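Local coordinates for protein dephospho-CoA kinase (Mycobacterium paratuberculosis, PDB 6N39) that probably catalyses the last step of coenzyme A biosynthesis, the ATP-dependent phosphorylation of the 3'-hydroxyl group of dephospho-coenzyme A, at residues A[35-40]-A[114-119]; A[55-60]-A[89-94]; A[274-279]-A[343-348]; A[281-286]-A[326-331]. All coordinates share one frame; numbering follows the deposited sequence.

Contact 1 (A[35-40]-A[114-119])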
loop_
_atom_site.group_PDB
_atom_site.type_symbol
_atom_site.label_atom_id
_atom_site.label_comp_id
_atom_site.label_asym_id
_atom_site.label_seq_id
_atom_site.Cartn_x
_atom_site.Cartn_y
_atom_site.Cartn_z
ATOM N N VAL A 35 17.701 -2.602 -7.331
ATOM C CA VAL A 35 17.854 -4.004 -7.727
ATOM C C VAL A 35 16.583 -4.436 -8.446
ATOM O O VAL A 35 15.488 -4.378 -7.869
ATOM C CB VAL A 35 18.115 -4.906 -6.512
ATOM C CG1 VAL A 35 18.105 -6.376 -6.924
ATOM C CG2 VAL A 35 19.436 -4.526 -5.853
ATOM N N ILE A 36 16.726 -4.901 -9.690
ATOM C CA ILE A 36 15.590 -5.280 -10.532
ATOM C C ILE A 36 15.375 -6.791 -10.461
ATOM O O ILE A 36 16.239 -7.565 -10.885
ATOM C CB ILE A 36 15.809 -4.855 -11.996
ATOM C CG1 ILE A 36 16.138 -3.352 -12.107
ATOM C CG2 ILE A 36 14.590 -5.266 -12.839
ATOM C CD1 ILE A 36 15.229 -2.434 -11.290
ATOM N N VAL A 37 14.205 -7.222 -9.990
ATOM C CA VAL A 37 13.805 -8.623 -10.059
ATOM C C VAL A 37 12.726 -8.742 -11.129
ATOM O O VAL A 37 11.591 -8.286 -10.942
ATOM C CB VAL A 37 13.317 -9.152 -8.702
ATOM C CG1 VAL A 37 12.814 -10.586 -8.843
ATOM C CG2 VAL A 37 14.447 -9.088 -7.697
ATOM N N ASP A 38 13.070 -9.375 -12.247
ATOM C CA ASP A 38 12.177 -9.513 -13.397
ATOM C C ASP A 38 11.875 -10.999 -13.574
ATOM O O ASP A 38 12.710 -11.756 -14.084
ATOM C CB ASP A 38 12.822 -8.895 -14.638
ATOM C CG ASP A 38 11.880 -8.837 -15.835
ATOM O OD1 ASP A 38 11.093 -9.779 -16.039
ATOM O OD2 ASP A 38 11.947 -7.841 -16.585
ATOM N N GLY A 39 10.675 -11.413 -13.160
ATOM C CA GLY A 39 10.343 -12.829 -13.164
ATOM C C GLY A 39 10.398 -13.457 -14.545
ATOM O O GLY A 39 10.813 -14.610 -14.697
ATOM N N ASP A 40 9.981 -12.714 -15.573
ATOM C CA ASP A 40 10.006 -13.274 -16.924
ATOM C C ASP A 40 11.436 -13.462 -17.410
ATOM O O ASP A 40 11.757 -14.476 -18.042
ATOM C CB ASP A 40 9.226 -12.376 -17.884
ATOM C CG ASP A 40 7.729 -12.405 -17.626
ATOM O OD1 ASP A 40 7.268 -13.241 -16.817
ATOM O OD2 ASP A 40 7.011 -11.586 -18.236
ATOM N N SER A 114 19.770 -2.322 -0.197
ATOM C CA SER A 114 19.185 -2.193 -1.523
ATOM C C SER A 114 17.670 -1.996 -1.455
ATOM O O SER A 114 16.996 -2.414 -0.504
ATOM C CB SER A 114 19.488 -3.433 -2.361
ATOM O OG SER A 114 20.874 -3.563 -2.601
ATOM N N VAL A 115 17.137 -1.354 -2.498
ATOM C CA VAL A 115 15.705 -1.339 -2.782
ATOM C C VAL A 115 15.454 -2.313 -3.926
ATOM O O VAL A 115 16.153 -2.268 -4.946
ATOM C CB VAL A 115 15.222 0.074 -3.152
ATOM C CG1 VAL A 115 13.735 0.043 -3.480
ATOM C CG2 VAL A 115 15.566 1.091 -2.030
ATOM N N VAL A 116 14.464 -3.193 -3.769
ATOM C CA VAL A 116 14.170 -4.225 -4.761
ATOM C C VAL A 116 12.952 -3.780 -5.556
ATOM O O VAL A 116 11.882 -3.551 -4.983
ATOM C CB VAL A 116 13.919 -5.593 -4.099
ATOM C CG1 VAL A 116 13.557 -6.653 -5.151
ATOM C CG2 VAL A 116 15.141 -6.036 -3.318
ATOM N N VAL A 117 13.099 -3.665 -6.870
ATOM C CA VAL A 117 11.981 -3.343 -7.749
ATOM C C VAL A 117 11.577 -4.609 -8.494
ATOM O O VAL A 117 12.379 -5.174 -9.251
ATOM C CB VAL A 117 12.347 -2.215 -8.727
ATOM C CG1 VAL A 117 11.191 -1.970 -9.716
ATOM C CG2 VAL A 117 12.675 -0.954 -7.955
ATOM N N GLU A 118 10.335 -5.057 -8.304
ATOM C CA GLU A 118 9.856 -6.296 -8.909
ATOM C C GLU A 118 8.903 -5.992 -10.061
ATOM O O GLU A 118 7.814 -5.444 -9.849
ATOM C CB GLU A 118 9.163 -7.174 -7.867
ATOM C CG GLU A 118 9.973 -7.368 -6.608
ATOM C CD GLU A 118 9.650 -8.675 -5.906
ATOM O OE1 GLU A 118 9.450 -9.693 -6.609
ATOM O OE2 GLU A 118 9.599 -8.678 -4.656
ATOM N N ASP A 119 9.305 -6.384 -11.266
ATOM C CA ASP A 119 8.501 -6.222 -12.473
ATOM C C ASP A 119 7.517 -7.383 -12.556
ATOM O O ASP A 119 7.908 -8.529 -12.800
ATOM C CB ASP A 119 9.412 -6.168 -13.697
ATOM C CG ASP A 119 8.664 -5.876 -14.997
ATOM O OD1 ASP A 119 7.488 -6.277 -15.145
ATOM O OD2 ASP A 119 9.280 -5.246 -15.886
HETATM O O HOH W 1 9.004 -10.467 -11.026
HETATM O O HOH W 2 11.809 -5.077 -15.895
#
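Asp38 and Asp119 both hold CG anti to the backbone N (chi1 -173° and -175°), which sends both CG atoms out in the same direction from neighbouring parallel strands; the carboxylates lie side by side. These are 35-38, an outermost strand, and 115-119, in the five-stranded parallel sheet of the P-loop kinase fold. Valine and isoleucine, branched at CB, suit the extended backbone and fill both faces of the sheet. The backbones are joined by alternating bonds: Val35 N to Val115 O (2.9 Å), Val117 N to Val35 O (2.7 Å), Val37 N to Val117 O and Asp119 N to Val37 O. On one face the methyls Val37 CG2 and Val116 CG1 meet at 3.6 Å. On the other, Ile36 brings CD1 to 3.9 Å from Val117 CB and also packs on helix 22-31. On this face Asp38 OD2 and Asp119 OD2 are 3.8 Å apart, two like charges whose repulsion is probably offset by a water donating to both. Asp119 OD1 forms a salt bridge with Lys22 of the predicted ATP site, which places Asp119 beside the P-loop. Asp38 OD1 caps helix 39-45 by accepting from Val41 N. A second water accepts from Gly39 N (2.9 Å) and donates to Asp119 O (2.8 Å).

Contact 2 (A[55-60]-A[89-94])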
loop_
_atom_site.group_PDB
_atom_site.type_symbol
_atom_site.label_atom_id
_atom_site.label_comp_id
_atom_site.label_asym_id
_atom_site.label_seq_id
_atom_site.Cartn_x
_atom_site.Cartn_y
_atom_site.Cartn_z
ATOM N N ALA A 55 17.387 -29.169 -19.377
ATOM C CA ALA A 55 17.538 -30.618 -19.484
ATOM C C ALA A 55 16.392 -31.343 -18.789
ATOM O O ALA A 55 15.903 -32.368 -19.284
ATOM C CB ALA A 55 18.883 -31.056 -18.903
ATOM N N ALA A 56 15.942 -30.817 -17.647
ATOM C CA ALA A 56 14.829 -31.436 -16.936
ATOM C C ALA A 56 13.570 -31.470 -17.798
ATOM O O ALA A 56 12.870 -32.490 -17.849
ATOM C CB ALA A 56 14.564 -30.697 -15.622
ATOM N N LEU A 57 13.271 -30.368 -18.491
ATOM C CA LEU A 57 12.080 -30.328 -19.333
ATOM C C LEU A 57 12.208 -31.261 -20.533
ATOM O O LEU A 57 11.200 -31.792 -21.013
ATOM C CB LEU A 57 11.817 -28.898 -19.802
ATOM C CG LEU A 57 11.635 -27.830 -18.722
ATOM C CD1 LEU A 57 12.023 -26.481 -19.293
ATOM C CD2 LEU A 57 10.202 -27.800 -18.206
ATOM N N VAL A 58 13.430 -31.463 -21.033
ATOM C CA VAL A 58 13.634 -32.408 -22.126
ATOM C C VAL A 58 13.223 -33.809 -21.694
ATOM O O VAL A 58 12.601 -34.555 -22.460
ATOM C CB VAL A 58 15.098 -32.364 -22.604
ATOM N N GLU A 59 13.551 -34.184 -20.453
ATOM C CA GLU A 59 13.149 -35.491 -19.944
ATOM C C GLU A 59 11.632 -35.606 -19.857
ATOM O O GLU A 59 11.053 -36.624 -20.257
ATOM C CB GLU A 59 13.784 -35.738 -18.574
ATOM N N ALA A 60 10.970 -34.562 -19.360
ATOM C CA ALA A 60 9.533 -34.610 -19.121
ATOM C C ALA A 60 8.698 -34.497 -20.392
ATOM O O ALA A 60 7.520 -34.874 -20.374
ATOM C CB ALA A 60 9.126 -33.497 -18.150
ATOM N N GLN A 89 1.288 -28.627 -14.774
ATOM C CA GLN A 89 1.758 -28.878 -13.414
ATOM C C GLN A 89 3.206 -29.356 -13.415
ATOM O O GLN A 89 4.017 -28.912 -12.596
ATOM C CB GLN A 89 0.845 -29.897 -12.725
ATOM N N THR A 90 3.546 -30.273 -14.326
ATOM C CA THR A 90 4.929 -30.742 -14.436
ATOM C C THR A 90 5.870 -29.591 -14.776
ATOM O O THR A 90 6.925 -29.410 -14.142
ATOM C CB THR A 90 5.029 -31.839 -15.499
ATOM O OG1 THR A 90 4.219 -32.960 -15.118
ATOM C CG2 THR A 90 6.477 -32.286 -15.676
ATOM N N LEU A 91 5.491 -28.797 -15.780
ATOM C CA LEU A 91 6.270 -27.633 -16.186
ATOM C C LEU A 91 6.523 -26.691 -15.015
ATOM O O LEU A 91 7.665 -26.298 -14.763
ATOM C CB LEU A 91 5.539 -26.910 -17.319
ATOM C CG LEU A 91 5.943 -25.482 -17.667
ATOM C CD1 LEU A 91 7.353 -25.452 -18.227
ATOM C CD2 LEU A 91 4.947 -24.891 -18.656
ATOM N N ASN A 92 5.462 -26.321 -14.287
ATOM C CA ASN A 92 5.621 -25.420 -13.147
ATOM C C ASN A 92 6.501 -26.040 -12.068
ATOM O O ASN A 92 7.375 -25.367 -11.518
ATOM C CB ASN A 92 4.257 -25.049 -12.562
ATOM C CG ASN A 92 3.449 -24.148 -13.475
ATOM O OD1 ASN A 92 3.910 -23.747 -14.545
ATOM N ND2 ASN A 92 2.226 -23.830 -13.056
ATOM N N GLY A 93 6.285 -27.316 -11.744
ATOM C CA GLY A 93 7.129 -27.962 -10.751
ATOM C C GLY A 93 8.595 -27.931 -11.124
ATOM O O GLY A 93 9.466 -27.937 -10.247
ATOM N N ILE A 94 8.890 -27.894 -12.424
ATOM C CA ILE A 94 10.280 -27.764 -12.856
ATOM C C ILE A 94 10.755 -26.318 -12.751
ATOM O O ILE A 94 11.824 -26.036 -12.196
ATOM C CB ILE A 94 10.446 -28.301 -14.288
ATOM C CG1 ILE A 94 10.329 -29.825 -14.300
ATOM C CG2 ILE A 94 11.777 -27.838 -14.871
ATOM C CD1 ILE A 94 10.492 -30.438 -15.675
#
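Ala56 faces Ile94 and Ala60 faces Thr90 across two helices that run nearly antiparallel, the segments 55-60 and 89-94 meeting at 160° with their axes 10.3 Å apart at the closest point. No hydrogen bond crosses between them, so the contact is van der Waals packing, mostly of methyl groups. Ile94 is its chief side chain. It reaches over from helix 87-109 and fits against Leu57 with both branches: Leu57 CD2 lies 3.7 Å from Ile94 CD1 and equally close to Ile94 CG2, the two side chains crossing at a slant. Chi2 of Ile94 is fully extended (-180°), which carries CD1 outward until it also rests 3.8 Å from the carbonyl oxygen Ala56 O. Both segments belong to the helical excursion between strands 35-38 and 115-119 of the kinase part of the chain, a helical region that in other CoaE enzymes contributes to the substrate-binding domain, and probably does so here. The pairing joins helix 52-61 to helix 87-109 near the surface, away from the predicted ATP site. Alanine suits positions 56 and 60, one helical turn apart, because a bare methyl lets larger groups come close: Ala56 CB packs on Ile94 CG2 at 4.1 Å, and Ala60 CB on Thr90 CG2 at 3.8 Å. Thr90 has that methyl anti to its backbone N, while OG1 lies beside the backbone N and makes a weak hydrogen bond to Ala86 O, just before the helix. Leu91 CD1 touches the buried Leu57 at CD2, 3.7 Å away, and Leu91 also packs against Leu77 and Ala81 of helix 74-83.

Contact 3 (A[274-279]-A[343-348])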
loop_
_atom_site.group_PDB
_atom_site.type_symbol
_atom_site.label_atom_id
_atom_site.label_comp_id
_atom_site.label_asym_id
_atom_site.label_seq_id
_atom_site.Cartn_x
_atom_site.Cartn_y
_atom_site.Cartn_z
ATOM N N ILE A 274 -6.409 -0.812 12.959
ATOM C CA ILE A 274 -6.443 -2.269 12.960
ATOM C C ILE A 274 -6.997 -2.720 14.306
ATOM O O ILE A 274 -6.423 -2.392 15.362
ATOM C CB ILE A 274 -5.043 -2.861 12.731
ATOM C CG1 ILE A 274 -4.432 -2.350 11.413
ATOM C CG2 ILE A 274 -5.107 -4.385 12.766
ATOM C CD1 ILE A 274 -2.965 -2.788 11.231
ATOM N N THR A 275 -8.103 -3.468 14.277
ATOM C CA THR A 275 -8.665 -4.062 15.479
ATOM C C THR A 275 -8.065 -5.449 15.680
ATOM O O THR A 275 -8.100 -6.274 14.762
ATOM C CB THR A 275 -10.198 -4.151 15.377
ATOM O OG1 THR A 275 -10.759 -2.832 15.331
ATOM C CG2 THR A 275 -10.768 -4.864 16.579
ATOM N N VAL A 276 -7.501 -5.699 16.866
ATOM C CA VAL A 276 -6.893 -6.989 17.188
ATOM C C VAL A 276 -7.601 -7.564 18.402
ATOM O O VAL A 276 -8.427 -6.909 19.036
ATOM C CB VAL A 276 -5.371 -6.891 17.445
ATOM C CG1 VAL A 276 -4.650 -6.385 16.189
ATOM C CG2 VAL A 276 -5.080 -5.955 18.645
ATOM N N GLU A 277 -7.259 -8.809 18.738
ATOM C CA GLU A 277 -7.950 -9.441 19.852
ATOM C C GLU A 277 -7.276 -9.195 21.198
ATOM O O GLU A 277 -7.922 -9.407 22.228
ATOM C CB GLU A 277 -8.100 -10.942 19.604
ATOM C CG GLU A 277 -6.962 -11.788 20.084
ATOM C CD GLU A 277 -7.190 -13.267 19.811
ATOM O OE1 GLU A 277 -6.188 -14.001 19.649
ATOM O OE2 GLU A 277 -8.368 -13.690 19.752
ATOM N N SER A 278 -6.026 -8.724 21.217
ATOM C CA SER A 278 -5.269 -8.517 22.452
ATOM C C SER A 278 -4.046 -7.661 22.138
ATOM O O SER A 278 -3.655 -7.512 20.978
ATOM C CB SER A 278 -4.811 -9.849 23.053
ATOM O OG SER A 278 -3.790 -10.369 22.207
ATOM N N LEU A 279 -3.409 -7.139 23.191
ATOM C CA LEU A 279 -2.165 -6.403 22.973
ATOM C C LEU A 279 -1.014 -7.338 22.590
ATOM O O LEU A 279 -0.101 -6.919 21.872
ATOM C CB LEU A 279 -1.806 -5.576 24.214
ATOM C CG LEU A 279 -2.706 -4.374 24.564
ATOM C CD1 LEU A 279 -2.342 -3.771 25.901
ATOM C CD2 LEU A 279 -2.637 -3.311 23.475
ATOM N N ILE A 343 -3.434 0.511 16.497
ATOM C CA ILE A 343 -3.759 -0.893 16.741
ATOM C C ILE A 343 -4.441 -0.956 18.098
ATOM O O ILE A 343 -3.804 -0.687 19.130
ATOM C CB ILE A 343 -2.513 -1.781 16.714
ATOM C CG1 ILE A 343 -1.669 -1.480 15.464
ATOM C CG2 ILE A 343 -2.910 -3.261 16.775
ATOM C CD1 ILE A 343 -0.456 -2.363 15.350
ATOM N N ARG A 344 -5.727 -1.314 18.090
ATOM C CA ARG A 344 -6.568 -1.252 19.277
ATOM C C ARG A 344 -7.318 -2.566 19.452
ATOM O O ARG A 344 -7.579 -3.287 18.479
ATOM C CB ARG A 344 -7.560 -0.066 19.193
ATOM C CG ARG A 344 -6.864 1.329 19.089
ATOM C CD ARG A 344 -7.827 2.428 19.595
ATOM N NE ARG A 344 -7.237 3.764 19.582
ATOM C CZ ARG A 344 -7.231 4.574 18.530
ATOM N NH1 ARG A 344 -7.778 4.177 17.381
ATOM N NH2 ARG A 344 -6.673 5.786 18.627
ATOM N N VAL A 345 -7.659 -2.869 20.706
ATOM C CA VAL A 345 -8.230 -4.160 21.077
ATOM C C VAL A 345 -9.748 -4.121 20.913
ATOM O O VAL A 345 -10.414 -3.202 21.403
ATOM C CB VAL A 345 -7.842 -4.533 22.520
ATOM C CG1 VAL A 345 -8.533 -5.845 22.950
ATOM C CG2 VAL A 345 -6.305 -4.664 22.657
ATOM N N ASP A 346 -10.285 -5.145 20.255
ATOM C CA ASP A 346 -11.711 -5.394 20.035
ATOM C C ASP A 346 -12.566 -5.108 21.269
ATOM O O ASP A 346 -12.452 -5.796 22.284
ATOM C CB ASP A 346 -11.875 -6.869 19.629
ATOM C CG ASP A 346 -13.299 -7.205 19.139
ATOM O OD1 ASP A 346 -13.986 -6.298 18.632
ATOM O OD2 ASP A 346 -13.720 -8.378 19.279
ATOM N N GLY A 347 -13.452 -4.114 21.173
ATOM C CA GLY A 347 -14.375 -3.789 22.239
ATOM C C GLY A 347 -13.881 -2.754 23.243
ATOM O O GLY A 347 -14.697 -2.169 23.960
ATOM N N TRP A 348 -12.576 -2.511 23.327
ATOM C CA TRP A 348 -12.080 -1.508 24.267
ATOM C C TRP A 348 -12.541 -0.108 23.854
ATOM O O TRP A 348 -12.798 0.145 22.674
ATOM C CB TRP A 348 -10.559 -1.554 24.346
ATOM C CG TRP A 348 -10.023 -2.772 25.069
ATOM C CD1 TRP A 348 -10.712 -3.920 25.408
ATOM C CD2 TRP A 348 -8.673 -2.974 25.489
ATOM N NE1 TRP A 348 -9.862 -4.810 26.035
ATOM C CE2 TRP A 348 -8.606 -4.256 26.091
ATOM C CE3 TRP A 348 -7.509 -2.193 25.417
ATOM C CZ2 TRP A 348 -7.421 -4.765 26.636
ATOM C CZ3 TRP A 348 -6.321 -2.709 25.948
ATOM C CH2 TRP A 348 -6.290 -3.985 26.551
#
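Asp346 N donates to Val276 O in a short, almost straight bond (2.8 Å, 174° at the hydrogen), one of three backbone bonds that tie the segments together. The others run from Val276 N to Arg344 O (2.9 Å) and from Arg344 N to Ile274 O (3.0 Å). The Arg344 side chain leads away from this pairing to a salt bridge with Asp303, and Thr275 OG1 bonds to Gln351. The pair is the parallel step in the mixed four-stranded sheet of the C-terminal GrpB domain, in which 270-276 and 339-345 are the two inner strands. Beta-branched residues, suited to extended strands, fill the face bearing Ile274, Val276 and Ile343. Val276 CG1, anti to the carbonyl carbon (chi1 -62°), meets Ile343 CG2 at 3.6 Å, and Ala282 of helix 279-284 packs on both residues. From the last strand residue, Val345, to Trp348 the chain makes a type II turn, closed by Trp348 N to Val345 O; Gly347 takes its third position with a positive phi (91°) that glycine adopts readily. Val345 CB sits over the indole centre, 3.4 Å above the Trp348 ring plane. Leu279 crosses Val345 at about a right angle and sets CD1 at the indole edge, 4.0 Å from Trp348 CH2.

Contact 4 (A[281-286]-A[326-331]). With ACT (acetate ion), chain E.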
loop_
_atom_site.group_PDB
_atom_site.type_symbol
_atom_site.label_atom_id
_atom_site.label_comp_id
_atom_site.label_asym_id
_atom_site.label_seq_id
_atom_site.Cartn_x
_atom_site.Cartn_y
_atom_site.Cartn_z
ATOM N N ALA A 281 -1.252 -9.819 20.469
ATOM C CA ALA A 281 -1.360 -9.901 19.011
ATOM C C ALA A 281 -0.822 -8.635 18.338
ATOM O O ALA A 281 -0.096 -8.701 17.323
ATOM C CB ALA A 281 -2.822 -10.151 18.630
ATOM N N ALA A 282 -1.172 -7.469 18.888
ATOM C CA ALA A 282 -0.599 -6.223 18.393
ATOM C C ALA A 282 0.923 -6.288 18.395
ATOM O O ALA A 282 1.578 -5.859 17.438
ATOM C CB ALA A 282 -1.082 -5.041 19.239
ATOM N N ASP A 283 1.504 -6.847 19.451
ATOM C CA ASP A 283 2.959 -6.890 19.527
ATOM C C ASP A 283 3.535 -7.874 18.515
ATOM O O ASP A 283 4.662 -7.686 18.040
ATOM C CB ASP A 283 3.400 -7.227 20.960
ATOM C CG ASP A 283 3.279 -6.017 21.902
ATOM O OD1 ASP A 283 3.235 -4.869 21.409
ATOM O OD2 ASP A 283 3.247 -6.198 23.130
ATOM N N GLU A 284 2.768 -8.910 18.152
ATOM C CA GLU A 284 3.200 -9.789 17.065
ATOM C C GLU A 284 3.221 -9.067 15.718
ATOM O O GLU A 284 3.831 -9.566 14.764
ATOM C CB GLU A 284 2.281 -11.017 16.965
ATOM C CG GLU A 284 2.399 -12.004 18.118
ATOM C CD GLU A 284 1.430 -13.191 17.991
ATOM O OE1 GLU A 284 0.693 -13.290 16.977
ATOM O OE2 GLU A 284 1.407 -14.023 18.911
ATOM N N LEU A 285 2.534 -7.934 15.603
ATOM C CA LEU A 285 2.515 -7.262 14.296
ATOM C C LEU A 285 3.757 -6.406 13.962
ATOM O O LEU A 285 3.796 -5.808 12.878
ATOM C CB LEU A 285 1.267 -6.386 14.188
ATOM C CG LEU A 285 -0.024 -7.203 14.003
ATOM C CD1 LEU A 285 -1.249 -6.291 14.118
ATOM C CD2 LEU A 285 -0.023 -7.892 12.646
ATOM N N VAL A 286 4.780 -6.323 14.816
ATOM C CA VAL A 286 5.840 -5.327 14.596
ATOM C C VAL A 286 6.605 -5.612 13.306
ATOM O O VAL A 286 6.774 -4.730 12.454
ATOM C CB VAL A 286 6.793 -5.268 15.805
ATOM C CG1 VAL A 286 8.072 -4.494 15.455
ATOM C CG2 VAL A 286 6.089 -4.638 16.993
ATOM N N HIS A 326 -5.035 1.369 26.569
ATOM C CA HIS A 326 -3.753 1.102 25.922
ATOM C C HIS A 326 -3.950 0.704 24.463
ATOM O O HIS A 326 -5.039 0.295 24.045
ATOM C CB HIS A 326 -2.983 0.007 26.659
ATOM C CG HIS A 326 -2.459 0.446 27.989
ATOM N ND1 HIS A 326 -1.222 0.069 28.461
ATOM C CD2 HIS A 326 -2.991 1.260 28.933
ATOM C CE1 HIS A 326 -1.021 0.614 29.648
ATOM N NE2 HIS A 326 -2.079 1.344 29.956
ATOM N N LYS A 327 -2.874 0.852 23.685
ATOM C CA LYS A 327 -2.872 0.584 22.251
ATOM C C LYS A 327 -1.426 0.471 21.774
ATOM O O LYS A 327 -0.471 0.619 22.552
ATOM C CB LYS A 327 -3.612 1.695 21.487
ATOM C CG LYS A 327 -2.866 3.042 21.478
ATOM C CD LYS A 327 -3.570 4.066 20.556
ATOM C CE LYS A 327 -2.687 5.281 20.265
ATOM N NZ LYS A 327 -3.376 6.250 19.354
ATOM N N ARG A 328 -1.270 0.200 20.480
ATOM C CA ARG A 328 -0.009 0.469 19.796
ATOM C C ARG A 328 -0.293 1.414 18.631
ATOM O O ARG A 328 -1.443 1.582 18.219
ATOM C CB ARG A 328 0.680 -0.829 19.292
ATOM C CG ARG A 328 0.902 -1.917 20.360
ATOM C CD ARG A 328 1.937 -1.545 21.425
ATOM N NE ARG A 328 2.117 -2.611 22.438
ATOM C CZ ARG A 328 1.627 -2.602 23.684
ATOM N NH1 ARG A 328 0.905 -1.576 24.140
ATOM N NH2 ARG A 328 1.882 -3.619 24.505
ATOM N N ILE A 329 0.750 2.059 18.105
ATOM C CA ILE A 329 0.576 2.926 16.944
ATOM C C ILE A 329 1.849 2.878 16.108
ATOM O O ILE A 329 2.965 2.915 16.636
ATOM C CB ILE A 329 0.202 4.377 17.340
ATOM C CG1 ILE A 329 0.051 5.285 16.095
ATOM C CG2 ILE A 329 1.212 4.952 18.330
ATOM C CD1 ILE A 329 -0.337 6.797 16.457
ATOM N N HIS A 330 1.668 2.706 14.806
ATOM C CA HIS A 330 2.724 2.753 13.812
ATOM C C HIS A 330 2.444 3.934 12.896
ATOM O O HIS A 330 1.352 4.512 12.912
ATOM C CB HIS A 330 2.761 1.463 12.973
ATOM C CG HIS A 330 3.031 0.216 13.757
ATOM N ND1 HIS A 330 4.055 -0.649 13.435
ATOM C CD2 HIS A 330 2.395 -0.332 14.824
ATOM C CE1 HIS A 330 4.055 -1.664 14.284
ATOM N NE2 HIS A 330 3.047 -1.505 15.124
ATOM N N ALA A 331 3.411 4.267 12.048
ATOM C CA ALA A 331 3.119 5.262 11.020
ATOM C C ALA A 331 3.949 4.960 9.784
ATOM O O ALA A 331 4.957 4.253 9.847
ATOM C CB ALA A 331 3.385 6.701 11.497
HETATM C C ACT E . 0.600 -2.760 27.577
HETATM O O ACT E . 0.425 -1.612 27.059
HETATM O OXT ACT E . 1.116 -3.803 27.057
HETATM C CH3 ACT E . 0.090 -2.911 29.079
HETATM O O HOH W 3 2.716 -3.140 17.589
#
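An acetate, probably from the crystallisation liquor, is bound in the GrpB domain beside the place where helix 279-284 packs on strand 328-331, the outermost of the four-stranded sheet. Asp283 of the helix and Arg328 of the strand form a salt bridge there. The arginine grips the carboxylate side-on, NE to Asp283 OD1 (2.7 Å) and NH2 to Asp283 OD2 (3.2 Å), both oxygens met on their syn sides and the two planes 29° apart. A bend at chi2 (-68°) turns the arginine chain at CD; its CG packs 3.9 Å from Ala282 CB, a methyl small enough to admit it. Arg328 NH1 donates to Lys327 O and also to acetate O (3.0 Å), which His326 ND1 approaches in the imidazole plane at 2.7 Å. Arg328 NH2 gives its other hydrogen to acetate OXT (2.7 Å). All five N-H bonds of the guanidinium group are used, which fixes its rotation. Farther along, a water links Ala282 O to His330 NE2, and His330 ND1 bonds to Tyr294 O. Arg296 also pairs with Asp283 OD1; one carboxylate shared by two arginines probably does not neutralise both, and the remaining positive potential would favour a small anion such as acetate.

Contacts 1 and 2 belong to the kinase part of the chain, and both are closed before contacts 3 and 4 begin in the C-terminal GrpB domain, which is involved in proper folding of the full-length enzyme. The chain between the strands of contact 1 includes both helices of contact 2; their centres are 25 Å apart, and helix 87-109 leads on to strand 115-119. Likewise the segments of contact 4 fall between those of contact 3, with centres only 9 Å apart. These two touch directly: strands 328-331 and 339-345 are antiparallel neighbours, and Ile343 packs on His330. Contact 1 lies in the parallel kinase sheet and contact 3 in the separate mixed sheet, their centres 36 Å apart on opposite sides of the chain's centre.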